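Local coordinates for protein BamaA.19900.a (Balamuthia mandrillaris, PDB 6VZZ) that binds glucose and, as a glucokinase of the actin-like ATPase clan, probably phosphorylates it with ATP, at residues L35-G40 against P132-P137; G149-V154 against A198-L203; W171-S176 against D368-T373; V222-V227 against F313-R318. All blocks are in the same frame, centred on the assembly; numbering follows the deposited sequence.

In the fold
The four contacts run from one lobe of the kinase to the other. Contact 1 belongs to the five-stranded sheet; contacts 2 and 3 share the six-stranded sheet, with centres about 18 Å apart; contact 4 ties the loop that follows the glucose-pocket residues Glu218 and His221 to helix 303-327. The Ala198 side chain of contact 2 is about 7 Å from a bound glucose, that of Ile224 in contact 4 about 13 Å. Contacts 3 and 4 touch, Trp171 CH2 packing 4.2 Å from Met317 SD. Contacts 1 and 4, centres about 41 Å apart, sit on opposite sides of the chain's centre. Contacts 2 and 4 both reach the second subunit.

Contact 1 (L35-G40 against P132-P137); sequences LKYYVG and PSFLFP
Tyr37 holds CG between its backbone N and carbonyl carbon (chi1 71°), while Phe134 carries CG anti to the backbone N (chi1 -178°); these turns start the two side chains toward each other, and the Tyr37 hydroxyl meets the Phe134 ring. The backbones stay well apart here, and it is the far ends of the two residues that come together. The phenol oxygen is the part of Tyr37 that touches: OH lies 3.2 Å from Phe134 CE2 and 3.3 Å from Phe134 CZ, reaching the ring obliquely, with the two side chains crossing at about a right angle. No hydrogen bond spans the segments; Tyr37 OH is satisfied by the carbonyl oxygen of Val92.

Further along the strand, Val39 points toward the loop and uses both of its methyls. CG2 sits 3.8 Å from Leu135 CD2 and also lies against the carbonyl oxygen of Leu135, so one branch touches side chain and backbone of the same residue. CG1 turns to Phe136 and approaches ring atom CE1 at 4.0 Å, again obliquely. Within its own segment Pro132 CG lies at the edge of the Phe136 ring, in plane; from outside, Phe79 of helix 72-90 meets it edge-to-face.

Phe134 also rests on Ser83 and Arg87 of that helix, and its side chain is about 8 Å from a bound calcium ion. Strand 37-43 is the middle strand of the five-stranded mixed sheet, order 3-2-1-4-5, and loop 132-137 packs against one of its faces beside helix 72-90, as suits the layered alpha/beta lobe of the actin-like ATPase fold.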
loop_
_atom_site.group_PDB
_atom_site.type_symbol
_atom_site.label_atom_id
_atom_site.label_comp_id
_atom_site.label_asym_id
_atom_site.label_seq_id
_atom_site.Cartn_x
_atom_site.Cartn_y
_atom_site.Cartn_z
ATOM N N LEU A 35 -8.985 -28.539 30.555
ATOM C CA LEU A 35 -9.723 -28.121 29.366
ATOM C C LEU A 35 -9.264 -26.714 29.001
ATOM O O LEU A 35 -9.747 -25.728 29.565
ATOM C CB LEU A 35 -11.223 -28.165 29.610
ATOM C CG LEU A 35 -12.091 -27.606 28.481
ATOM C CD1 LEU A 35 -11.990 -28.456 27.203
ATOM C CD2 LEU A 35 -13.523 -27.479 28.957
ATOM N N LYS A 36 -8.327 -26.621 28.070
ATOM C CA LYS A 36 -7.840 -25.343 27.574
ATOM C C LYS A 36 -8.467 -25.133 26.201
ATOM O O LYS A 36 -8.194 -25.900 25.272
ATOM C CB LYS A 36 -6.309 -25.319 27.522
ATOM N N TYR A 37 -9.324 -24.115 26.081
ATOM C CA TYR A 37 -9.974 -23.773 24.821
ATOM C C TYR A 37 -9.922 -22.270 24.592
ATOM O O TYR A 37 -9.662 -21.484 25.509
ATOM C CB TYR A 37 -11.427 -24.248 24.773
ATOM C CG TYR A 37 -12.384 -23.501 25.660
ATOM C CD1 TYR A 37 -12.534 -23.850 26.997
ATOM C CD2 TYR A 37 -13.170 -22.466 25.158
ATOM C CE1 TYR A 37 -13.427 -23.181 27.815
ATOM C CE2 TYR A 37 -14.068 -21.781 25.974
ATOM C CZ TYR A 37 -14.190 -22.148 27.303
ATOM O OH TYR A 37 -15.072 -21.495 28.134
ATOM N N TYR A 38 -10.178 -21.876 23.347
ATOM C CA TYR A 38 -9.974 -20.498 22.927
ATOM C C TYR A 38 -11.186 -19.980 22.161
ATOM O O TYR A 38 -11.906 -20.744 21.509
ATOM C CB TYR A 38 -8.698 -20.387 22.091
ATOM C CG TYR A 38 -7.480 -20.850 22.852
ATOM C CD1 TYR A 38 -7.160 -22.202 22.933
ATOM C CD2 TYR A 38 -6.663 -19.941 23.517
ATOM C CE1 TYR A 38 -6.059 -22.638 23.648
ATOM C CE2 TYR A 38 -5.554 -20.369 24.234
ATOM C CZ TYR A 38 -5.258 -21.720 24.295
ATOM O OH TYR A 38 -4.158 -22.155 24.997
ATOM N N VAL A 39 -11.405 -18.665 22.256
ATOM C CA VAL A 39 -12.548 -17.989 21.651
ATOM C C VAL A 39 -12.086 -17.216 20.427
ATOM O O VAL A 39 -11.077 -16.506 20.477
ATOM C CB VAL A 39 -13.238 -17.037 22.648
ATOM C CG1 VAL A 39 -14.363 -16.258 21.956
ATOM C CG2 VAL A 39 -13.768 -17.805 23.839
ATOM N N GLY A 40 -12.826 -17.340 19.336
ATOM C CA GLY A 40 -12.582 -16.534 18.150
ATOM C C GLY A 40 -13.861 -15.863 17.701
ATOM O O GLY A 40 -14.937 -16.462 17.742
ATOM N N PRO A 132 -17.366 -9.897 28.382
ATOM C CA PRO A 132 -17.464 -10.786 29.552
ATOM C C PRO A 132 -16.168 -11.561 29.780
ATOM O O PRO A 132 -15.621 -12.180 28.865
ATOM C CB PRO A 132 -18.633 -11.715 29.199
ATOM C CG PRO A 132 -18.716 -11.683 27.703
ATOM C CD PRO A 132 -18.221 -10.330 27.262
ATOM N N SER A 133 -15.682 -11.520 31.024
ATOM C CA SER A 133 -14.442 -12.197 31.396
ATOM C C SER A 133 -14.436 -13.681 31.038
ATOM O O SER A 133 -13.380 -14.222 30.692
ATOM C CB SER A 133 -14.203 -12.036 32.891
ATOM O OG SER A 133 -13.787 -10.720 33.183
ATOM N N PHE A 134 -15.582 -14.362 31.134
ATOM C CA PHE A 134 -15.593 -15.802 30.903
ATOM C C PHE A 134 -15.034 -16.154 29.526
ATOM O O PHE A 134 -14.193 -17.050 29.400
ATOM C CB PHE A 134 -17.003 -16.362 31.069
ATOM C CG PHE A 134 -17.075 -17.847 30.889
ATOM C CD1 PHE A 134 -16.854 -18.696 31.955
ATOM C CD2 PHE A 134 -17.338 -18.398 29.645
ATOM C CE1 PHE A 134 -16.900 -20.059 31.790
ATOM C CE2 PHE A 134 -17.380 -19.758 29.477
ATOM C CZ PHE A 134 -17.163 -20.592 30.554
ATOM N N LEU A 135 -15.487 -15.469 28.479
ATOM C CA LEU A 135 -15.003 -15.782 27.142
ATOM C C LEU A 135 -13.820 -14.931 26.732
ATOM O O LEU A 135 -13.130 -15.280 25.769
ATOM C CB LEU A 135 -16.107 -15.603 26.090
ATOM C CG LEU A 135 -17.294 -16.560 26.095
ATOM C CD1 LEU A 135 -18.168 -16.310 24.879
ATOM C CD2 LEU A 135 -16.832 -18.002 26.133
ATOM N N PHE A 136 -13.570 -13.830 27.428
ATOM C CA PHE A 136 -12.572 -12.845 27.013
ATOM C C PHE A 136 -11.688 -12.527 28.208
ATOM O O PHE A 136 -11.853 -11.487 28.854
ATOM C CB PHE A 136 -13.248 -11.599 26.440
ATOM C CG PHE A 136 -14.197 -11.908 25.323
ATOM C CD1 PHE A 136 -13.727 -12.119 24.029
ATOM C CD2 PHE A 136 -15.560 -12.030 25.565
ATOM C CE1 PHE A 136 -14.601 -12.430 22.995
ATOM C CE2 PHE A 136 -16.436 -12.336 24.533
ATOM C CZ PHE A 136 -15.958 -12.538 23.251
ATOM N N PRO A 137 -10.735 -13.404 28.521
ATOM C CA PRO A 137 -9.844 -13.173 29.668
ATOM C C PRO A 137 -9.140 -11.837 29.539
ATOM O O PRO A 137 -8.558 -11.535 28.484
ATOM C CB PRO A 137 -8.849 -14.339 29.587
ATOM C CG PRO A 137 -8.916 -14.798 28.158
ATOM C CD PRO A 137 -10.323 -14.573 27.723
#

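Contact 2 (G149-V154 against A198-L203); sequences GTCYGV and ATLLSL
Cys151 on helix 146-159 meets Ala198 and Leu200 on strand 195-201 in a helix-on-sheet layer of the kind from which each lobe of the actin-like ATPase fold is built. The short segments approach to 8.4 Å between axes and run in broadly the same direction, crossing at -37°.

Starting at Cys151 CB, the first neighbour is Leu200 CD2 at 3.6 Å, with Leu200 CG a little farther off at 4.0 Å. Next comes the sulphur. It stands anti to the carbonyl carbon (chi1 -65°), a rotation that carries SG down toward the beginning of the strand segment, where it rests 3.6 Å from the methyl of Ala198 while keeping Leu200 CG at its flank. One short side chain therefore bridges two successive residues on the helix-facing side of the strand; Thr199, between them, points the other way.

The sulphur makes no hydrogen bond across the contact, and the side-chain contacts are all apolar. Neighbouring strands extend the surface under Cys151, with Val188 on one side of strand 195-201 and Val214 on the other, so the residue lies over the middle of three strands. Asn145 and Asp146 precede the helix segment and Gly194 to Gly196 the strand segment, all lining the glucose pocket, so both elements lead out of the sugar site. On the other side of the strand Leu201 packs on Met215 of the second subunit.

One turn along the helix from Cys151, Val154 takes the remaining branch of the leucine: its CG1 lies 3.8 Å from Leu200 CD1.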
loop_
_atom_site.group_PDB
_atom_site.type_symbol
_atom_site.label_atom_id
_atom_site.label_comp_id
_atom_site.label_asym_id
_atom_site.label_seq_id
_atom_site.Cartn_x
_atom_site.Cartn_y
_atom_site.Cartn_z
ATOM N N GLY A 149 -7.220 -11.002 10.155
ATOM C CA GLY A 149 -7.553 -12.363 10.542
ATOM C C GLY A 149 -7.586 -13.322 9.363
ATOM O O GLY A 149 -7.166 -14.479 9.478
ATOM N N THR A 150 -8.094 -12.857 8.216
ATOM C CA THR A 150 -8.095 -13.682 7.012
ATOM C C THR A 150 -6.684 -14.130 6.664
ATOM O O THR A 150 -6.443 -15.307 6.368
ATOM C CB THR A 150 -8.702 -12.908 5.838
ATOM O OG1 THR A 150 -10.047 -12.520 6.148
ATOM C CG2 THR A 150 -8.696 -13.756 4.580
ATOM N N CYS A 151 -5.730 -13.200 6.714
ATOM C CA CYS A 151 -4.361 -13.546 6.359
ATOM C C CYS A 151 -3.796 -14.616 7.287
ATOM O O CYS A 151 -3.151 -15.567 6.819
ATOM C CB CYS A 151 -3.494 -12.293 6.357
ATOM S SG CYS A 151 -4.015 -11.133 5.075
ATOM N N TYR A 152 -4.031 -14.497 8.598
ATOM C CA TYR A 152 -3.542 -15.537 9.499
ATOM C C TYR A 152 -4.192 -16.875 9.180
ATOM O O TYR A 152 -3.536 -17.924 9.237
ATOM C CB TYR A 152 -3.785 -15.150 10.956
ATOM C CG TYR A 152 -2.849 -14.081 11.449
ATOM C CD1 TYR A 152 -1.488 -14.343 11.605
ATOM C CD2 TYR A 152 -3.315 -12.810 11.755
ATOM C CE1 TYR A 152 -0.620 -13.364 12.061
ATOM C CE2 TYR A 152 -2.455 -11.821 12.198
ATOM C CZ TYR A 152 -1.112 -12.106 12.352
ATOM O OH TYR A 152 -0.260 -11.127 12.798
ATOM N N GLY A 153 -5.473 -16.855 8.816
ATOM C CA GLY A 153 -6.114 -18.077 8.371
ATOM C C GLY A 153 -5.466 -18.644 7.124
ATOM O O GLY A 153 -5.192 -19.846 7.042
ATOM N N VAL A 154 -5.220 -17.782 6.131
ATOM C CA VAL A 154 -4.565 -18.214 4.899
ATOM C C VAL A 154 -3.184 -18.766 5.206
ATOM O O VAL A 154 -2.825 -19.867 4.769
ATOM C CB VAL A 154 -4.485 -17.056 3.890
ATOM C CG1 VAL A 154 -3.611 -17.452 2.717
ATOM C CG2 VAL A 154 -5.866 -16.662 3.422
ATOM N N ALA A 198 -5.830 -6.655 2.946
ATOM C CA ALA A 198 -4.625 -6.832 3.744
ATOM C C ALA A 198 -3.556 -7.461 2.856
ATOM O O ALA A 198 -3.820 -7.843 1.713
ATOM C CB ALA A 198 -4.903 -7.684 4.983
ATOM N N THR A 199 -2.332 -7.571 3.372
ATOM C CA THR A 199 -1.235 -8.121 2.583
ATOM C C THR A 199 -0.419 -9.098 3.413
ATOM O O THR A 199 -0.023 -8.784 4.539
ATOM C CB THR A 199 -0.307 -7.016 2.054
ATOM O OG1 THR A 199 -1.067 -6.083 1.282
ATOM C CG2 THR A 199 0.797 -7.609 1.167
ATOM N N LEU A 200 -0.162 -10.276 2.847
ATOM C CA LEU A 200 0.794 -11.225 3.405
ATOM C C LEU A 200 2.186 -10.835 2.920
ATOM O O LEU A 200 2.438 -10.820 1.714
ATOM C CB LEU A 200 0.443 -12.653 2.982
ATOM C CG LEU A 200 -0.778 -13.314 3.638
ATOM C CD1 LEU A 200 -1.289 -14.487 2.821
ATOM C CD2 LEU A 200 -0.441 -13.775 5.053
ATOM N N LEU A 201 3.079 -10.512 3.849
ATOM C CA LEU A 201 4.392 -9.968 3.529
ATOM C C LEU A 201 5.483 -11.007 3.750
ATOM O O LEU A 201 5.451 -11.762 4.728
ATOM C CB LEU A 201 4.702 -8.736 4.388
ATOM C CG LEU A 201 3.814 -7.499 4.252
ATOM C CD1 LEU A 201 4.196 -6.446 5.269
ATOM C CD2 LEU A 201 3.942 -6.949 2.860
ATOM N N SER A 202 6.462 -11.017 2.849
ATOM C CA SER A 202 7.704 -11.776 3.002
ATOM C C SER A 202 8.877 -10.807 2.895
ATOM O O SER A 202 9.458 -10.650 1.818
ATOM C CB SER A 202 7.821 -12.883 1.945
ATOM O OG SER A 202 7.175 -14.066 2.375
ATOM N N LEU A 203 9.241 -10.177 4.006
ATOM C CA LEU A 203 10.371 -9.266 4.035
ATOM C C LEU A 203 11.586 -9.952 4.671
ATOM O O LEU A 203 11.628 -11.181 4.792
ATOM C CB LEU A 203 9.963 -7.993 4.780
ATOM C CG LEU A 203 8.713 -7.259 4.300
ATOM C CD1 LEU A 203 8.083 -6.494 5.458
ATOM C CD2 LEU A 203 9.050 -6.320 3.155
#

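Contact 3 (W171-S176 against D368-T373); sequences WGPASS and DIDLFT
Two hydrogen bonds link Trp171 and Ala174 to the strand beginning at Asp370. Leu371 N donates to Trp171 O at 2.9 Å, nearly straight at 163°, and closes one side of an antiparallel hydrogen-bonded pair. Ala174 N donates to Asp370 OD1, also at 2.9 Å, using the syn lone pair of the carboxylate. The carboxylate thus holds the type I turn from Gly172 to Ser175 against the strand. The turn is also braced from within: Gly172 O accepts from both Ser175 N and Ser175 OG.

Outward from these bonds, Pro173 CG packs 3.8 Å from Asp368 CB, the two side chains crossing at about a right angle. The indole takes the other side of the junction, Trp171 CG standing between the backbone N and the carbonyl carbon (chi1 71°). Leu371 CD2 sits over one face of its six-membered ring, 3.4 Å from the centroid and only 8° off the normal, a CH-pi contact; Ile369 O lies at the ring's edge near its plane.

Arg354 of helix 350-357 adds a cation-pi contact to the indole, and Met317 of helix 303-327 touches it as well. Strand 167-171 is an outermost strand of the six-stranded sheet, with strand 370-374 between it and strand 331-335.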
loop_
_atom_site.group_PDB
_atom_site.type_symbol
_atom_site.label_atom_id
_atom_site.label_comp_id
_atom_site.label_asym_id
_atom_site.label_seq_id
_atom_site.Cartn_x
_atom_site.Cartn_y
_atom_site.Cartn_z
ATOM N N TRP A 171 -5.956 -17.359 -12.808
ATOM C CA TRP A 171 -4.956 -17.122 -13.842
ATOM C C TRP A 171 -3.592 -16.914 -13.185
ATOM O O TRP A 171 -3.479 -16.786 -11.963
ATOM C CB TRP A 171 -5.346 -15.948 -14.744
ATOM C CG TRP A 171 -5.289 -14.564 -14.149
ATOM C CD1 TRP A 171 -4.192 -13.934 -13.625
ATOM C CD2 TRP A 171 -6.358 -13.606 -14.098
ATOM N NE1 TRP A 171 -4.520 -12.662 -13.222
ATOM C CE2 TRP A 171 -5.841 -12.433 -13.509
ATOM C CE3 TRP A 171 -7.703 -13.633 -14.471
ATOM C CZ2 TRP A 171 -6.622 -11.302 -13.293
ATOM C CZ3 TRP A 171 -8.482 -12.503 -14.252
ATOM C CH2 TRP A 171 -7.938 -11.356 -13.670
ATOM N N GLY A 172 -2.552 -16.912 -14.015
ATOM C CA GLY A 172 -1.204 -16.702 -13.552
ATOM C C GLY A 172 -0.286 -17.868 -13.854
ATOM O O GLY A 172 -0.725 -18.946 -14.265
ATOM N N PRO A 173 1.017 -17.677 -13.627
ATOM C CA PRO A 173 1.998 -18.713 -13.992
ATOM C C PRO A 173 1.940 -19.956 -13.121
ATOM O O PRO A 173 2.572 -20.961 -13.463
ATOM C CB PRO A 173 3.343 -17.999 -13.818
ATOM C CG PRO A 173 3.025 -16.565 -13.607
ATOM C CD PRO A 173 1.666 -16.510 -13.017
ATOM N N ALA A 174 1.222 -19.917 -12.004
ATOM C CA ALA A 174 1.110 -21.047 -11.099
ATOM C C ALA A 174 -0.266 -21.694 -11.169
ATOM O O ALA A 174 -0.645 -22.432 -10.256
ATOM C CB ALA A 174 1.409 -20.596 -9.668
ATOM N N SER A 175 -1.034 -21.410 -12.223
ATOM C CA SER A 175 -2.436 -21.803 -12.252
ATOM C C SER A 175 -2.652 -23.261 -12.637
ATOM O O SER A 175 -3.762 -23.763 -12.467
ATOM C CB SER A 175 -3.222 -20.889 -13.192
ATOM O OG SER A 175 -2.580 -20.753 -14.441
ATOM N N SER A 176 -1.642 -23.956 -13.142
ATOM C CA SER A 176 -1.746 -25.398 -13.314
ATOM C C SER A 176 -1.334 -26.170 -12.064
ATOM O O SER A 176 -1.561 -27.384 -12.002
ATOM C CB SER A 176 -0.890 -25.849 -14.498
ATOM O OG SER A 176 0.342 -25.152 -14.481
ATOM N N ASP A 368 2.470 -11.477 -14.879
ATOM C CA ASP A 368 2.749 -12.761 -14.240
ATOM C C ASP A 368 2.244 -12.825 -12.796
ATOM O O ASP A 368 2.774 -13.578 -11.972
ATOM C CB ASP A 368 4.246 -13.063 -14.313
ATOM C CG ASP A 368 4.705 -13.386 -15.741
ATOM O OD1 ASP A 368 4.050 -14.234 -16.401
ATOM O OD2 ASP A 368 5.708 -12.786 -16.206
ATOM N N ILE A 369 1.210 -12.060 -12.482
ATOM C CA ILE A 369 0.620 -12.054 -11.152
ATOM C C ILE A 369 -0.406 -13.175 -11.072
ATOM O O ILE A 369 -1.268 -13.297 -11.949
ATOM C CB ILE A 369 -0.017 -10.688 -10.856
ATOM C CG1 ILE A 369 1.080 -9.622 -10.791
ATOM C CG2 ILE A 369 -0.865 -10.725 -9.579
ATOM C CD1 ILE A 369 0.975 -8.713 -9.593
ATOM N N ASP A 370 -0.299 -14.010 -10.037
ATOM C CA ASP A 370 -1.266 -15.076 -9.810
ATOM C C ASP A 370 -2.547 -14.515 -9.197
ATOM O O ASP A 370 -2.525 -13.564 -8.416
ATOM C CB ASP A 370 -0.694 -16.154 -8.881
ATOM C CG ASP A 370 0.407 -16.973 -9.523
ATOM O OD1 ASP A 370 0.164 -17.646 -10.552
ATOM O OD2 ASP A 370 1.534 -16.948 -8.980
ATOM N N LEU A 371 -3.675 -15.117 -9.556
ATOM C CA LEU A 371 -4.960 -14.764 -8.967
ATOM C C LEU A 371 -5.629 -16.040 -8.482
ATOM O O LEU A 371 -5.806 -16.989 -9.256
ATOM C CB LEU A 371 -5.854 -14.023 -9.968
ATOM C CG LEU A 371 -7.329 -13.861 -9.573
ATOM C CD1 LEU A 371 -7.462 -13.078 -8.278
ATOM C CD2 LEU A 371 -8.138 -13.200 -10.689
ATOM N N PHE A 372 -5.972 -16.070 -7.199
ATOM C CA PHE A 372 -6.697 -17.182 -6.610
ATOM C C PHE A 372 -8.029 -16.661 -6.108
ATOM O O PHE A 372 -8.168 -15.478 -5.783
ATOM C CB PHE A 372 -5.924 -17.839 -5.456
ATOM C CG PHE A 372 -4.519 -18.222 -5.810
ATOM C CD1 PHE A 372 -4.265 -19.364 -6.541
ATOM C CD2 PHE A 372 -3.455 -17.440 -5.419
ATOM C CE1 PHE A 372 -2.974 -19.725 -6.875
ATOM C CE2 PHE A 372 -2.159 -17.791 -5.753
ATOM C CZ PHE A 372 -1.918 -18.940 -6.488
ATOM N N THR A 373 -9.017 -17.541 -6.060
ATOM C CA THR A 373 -10.306 -17.149 -5.526
ATOM C C THR A 373 -10.828 -18.283 -4.657
ATOM O O THR A 373 -10.605 -19.462 -4.951
ATOM C CB THR A 373 -11.288 -16.778 -6.655
ATOM O OG1 THR A 373 -12.419 -16.089 -6.105
ATOM C CG2 THR A 373 -11.752 -18.019 -7.427
#

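Contact 4 (V222-V227 against F313-R318); sequences VAISPV and FKFLMR
Loop 222-227, which follows the glucose-pocket residues Glu218 and His221 and leads to helix 234-249, is pinned to helix 303-327 where Arg318 reaches Ser225. Arg318 NH2 donates to Ser225 O at 2.8 Å and 158°, with the oxygen in the guanidinium plane at its edge. The arginine leaves the helix extended, CG anti to the backbone N (chi1 -176°), and then bends at chi3.

The NH1 side of the same guanidinium is met by Val227, whose CG1 lies obliquely to it, 3.6 Å from Arg318 CZ, and the two side chains cross at about a right angle. One helical turn back, Phe315 takes up the apolar part of the loop, with Ile224 CG2 4.1 Å from its CD2. Ser225 turns its hydroxyl elsewhere, to the carbonyl oxygen of Ile224 of the second subunit, and the reciprocal bond is made as well, so the loop is also part of the dimer interface.

Arg318 is buried and does more than hold one carbonyl: NE forms a salt bridge with Glu356 and NH1 another with Glu237. Two acids plus a backbone oxygen would offset the cost of burying its charge, and together they fix the guanidinium's rotation at the junction of loop and helices.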
loop_
_atom_site.group_PDB
_atom_site.type_symbol
_atom_site.label_atom_id
_atom_site.label_comp_id
_atom_site.label_asym_id
_atom_site.label_seq_id
_atom_site.Cartn_x
_atom_site.Cartn_y
_atom_site.Cartn_z
ATOM N N VAL A 222 -9.791 4.258 -0.233
ATOM C CA VAL A 222 -9.090 5.227 -1.072
ATOM C C VAL A 222 -9.982 5.639 -2.238
ATOM O O VAL A 222 -10.850 4.882 -2.694
ATOM C CB VAL A 222 -7.740 4.672 -1.574
ATOM C CG1 VAL A 222 -6.863 4.238 -0.412
ATOM C CG2 VAL A 222 -7.948 3.554 -2.588
ATOM N N ALA A 223 -9.765 6.860 -2.720
ATOM C CA ALA A 223 -10.510 7.367 -3.862
ATOM C C ALA A 223 -10.283 6.498 -5.093
ATOM O O ALA A 223 -9.200 5.943 -5.297
ATOM C CB ALA A 223 -10.094 8.801 -4.160
ATOM N N ILE A 224 -11.316 6.390 -5.924
ATOM C CA ILE A 224 -11.261 5.567 -7.125
ATOM C C ILE A 224 -10.358 6.200 -8.176
ATOM O O ILE A 224 -9.984 7.374 -8.074
ATOM C CB ILE A 224 -12.680 5.346 -7.681
ATOM C CG1 ILE A 224 -13.424 6.675 -7.789
ATOM C CG2 ILE A 224 -13.457 4.426 -6.771
ATOM C CD1 ILE A 224 -13.143 7.444 -9.032
ATOM N N SER A 225 -10.034 5.433 -9.212
ATOM C CA SER A 225 -9.359 5.913 -10.397
ATOM C C SER A 225 -10.284 5.847 -11.605
ATOM O O SER A 225 -11.130 4.956 -11.693
ATOM C CB SER A 225 -8.104 5.079 -10.669
ATOM O OG SER A 225 -7.045 5.535 -9.860
ATOM N N PRO A 226 -10.154 6.766 -12.555
ATOM C CA PRO A 226 -10.984 6.726 -13.763
ATOM C C PRO A 226 -10.365 5.782 -14.788
ATOM O O PRO A 226 -9.311 5.202 -14.559
ATOM C CB PRO A 226 -10.950 8.174 -14.243
ATOM C CG PRO A 226 -9.592 8.629 -13.881
ATOM C CD PRO A 226 -9.240 7.921 -12.570
ATOM N N VAL A 227 -11.045 5.625 -15.928
ATOM C CA VAL A 227 -10.437 4.954 -17.073
ATOM C C VAL A 227 -9.786 6.000 -17.960
ATOM O O VAL A 227 -9.927 7.209 -17.725
ATOM C CB VAL A 227 -11.453 4.144 -17.901
ATOM C CG1 VAL A 227 -11.908 2.926 -17.162
ATOM C CG2 VAL A 227 -12.635 5.020 -18.302
ATOM N N PHE A 313 -17.545 -5.553 -10.242
ATOM C CA PHE A 313 -16.304 -6.310 -10.321
ATOM C C PHE A 313 -15.239 -5.570 -11.105
ATOM O O PHE A 313 -14.041 -5.780 -10.866
ATOM C CB PHE A 313 -16.561 -7.682 -10.924
ATOM C CG PHE A 313 -16.782 -8.732 -9.895
ATOM C CD1 PHE A 313 -15.741 -9.127 -9.071
ATOM C CD2 PHE A 313 -18.024 -9.299 -9.716
ATOM C CE1 PHE A 313 -15.931 -10.083 -8.101
ATOM C CE2 PHE A 313 -18.218 -10.259 -8.741
ATOM C CZ PHE A 313 -17.169 -10.650 -7.932
ATOM N N LYS A 314 -15.641 -4.703 -12.035
ATOM C CA LYS A 314 -14.658 -3.886 -12.733
ATOM C C LYS A 314 -13.860 -3.042 -11.749
ATOM O O LYS A 314 -12.627 -2.977 -11.821
ATOM C CB LYS A 314 -15.345 -3.007 -13.776
ATOM C CG LYS A 314 -14.376 -2.124 -14.536
ATOM C CD LYS A 314 -14.817 -1.900 -15.974
ATOM C CE LYS A 314 -15.866 -0.813 -16.079
ATOM N NZ LYS A 314 -16.061 -0.365 -17.502
ATOM N N PHE A 315 -14.542 -2.411 -10.793
ATOM C CA PHE A 315 -13.817 -1.568 -9.851
ATOM C C PHE A 315 -13.042 -2.394 -8.840
ATOM O O PHE A 315 -12.008 -1.937 -8.343
ATOM C CB PHE A 315 -14.765 -0.598 -9.156
ATOM C CG PHE A 315 -15.030 0.637 -9.958
ATOM C CD1 PHE A 315 -15.988 0.632 -10.965
ATOM C CD2 PHE A 315 -14.299 1.793 -9.733
ATOM C CE1 PHE A 315 -16.222 1.769 -11.727
ATOM C CE2 PHE A 315 -14.525 2.927 -10.482
ATOM C CZ PHE A 315 -15.491 2.921 -11.484
ATOM N N LEU A 316 -13.501 -3.608 -8.533
ATOM C CA LEU A 316 -12.659 -4.509 -7.750
ATOM C C LEU A 316 -11.366 -4.818 -8.497
ATOM O O LEU A 316 -10.280 -4.799 -7.908
ATOM C CB LEU A 316 -13.410 -5.800 -7.421
ATOM C CG LEU A 316 -12.524 -6.875 -6.777
ATOM C CD1 LEU A 316 -12.124 -6.471 -5.372
ATOM C CD2 LEU A 316 -13.212 -8.218 -6.774
ATOM N N MET A 317 -11.459 -5.078 -9.804
ATOM C CA MET A 317 -10.249 -5.319 -10.581
ATOM C C MET A 317 -9.364 -4.076 -10.660
ATOM O O MET A 317 -8.140 -4.202 -10.750
ATOM C CB MET A 317 -10.606 -5.802 -11.987
ATOM C CG MET A 317 -11.208 -7.195 -12.049
ATOM S SD MET A 317 -10.066 -8.483 -11.502
ATOM C CE MET A 317 -10.832 -9.017 -9.982
ATOM N N ARG A 318 -9.950 -2.873 -10.630
ATOM C CA ARG A 318 -9.126 -1.671 -10.759
ATOM C C ARG A 318 -8.312 -1.403 -9.496
ATOM O O ARG A 318 -7.135 -1.031 -9.582
ATOM C CB ARG A 318 -9.985 -0.459 -11.094
ATOM C CG ARG A 318 -9.166 0.789 -11.342
ATOM C CD ARG A 318 -9.987 1.843 -12.066
ATOM N NE ARG A 318 -10.750 1.235 -13.147
ATOM C CZ ARG A 318 -11.776 1.810 -13.766
ATOM N NH1 ARG A 318 -12.418 1.150 -14.719
ATOM N NH2 ARG A 318 -12.172 3.028 -13.419
#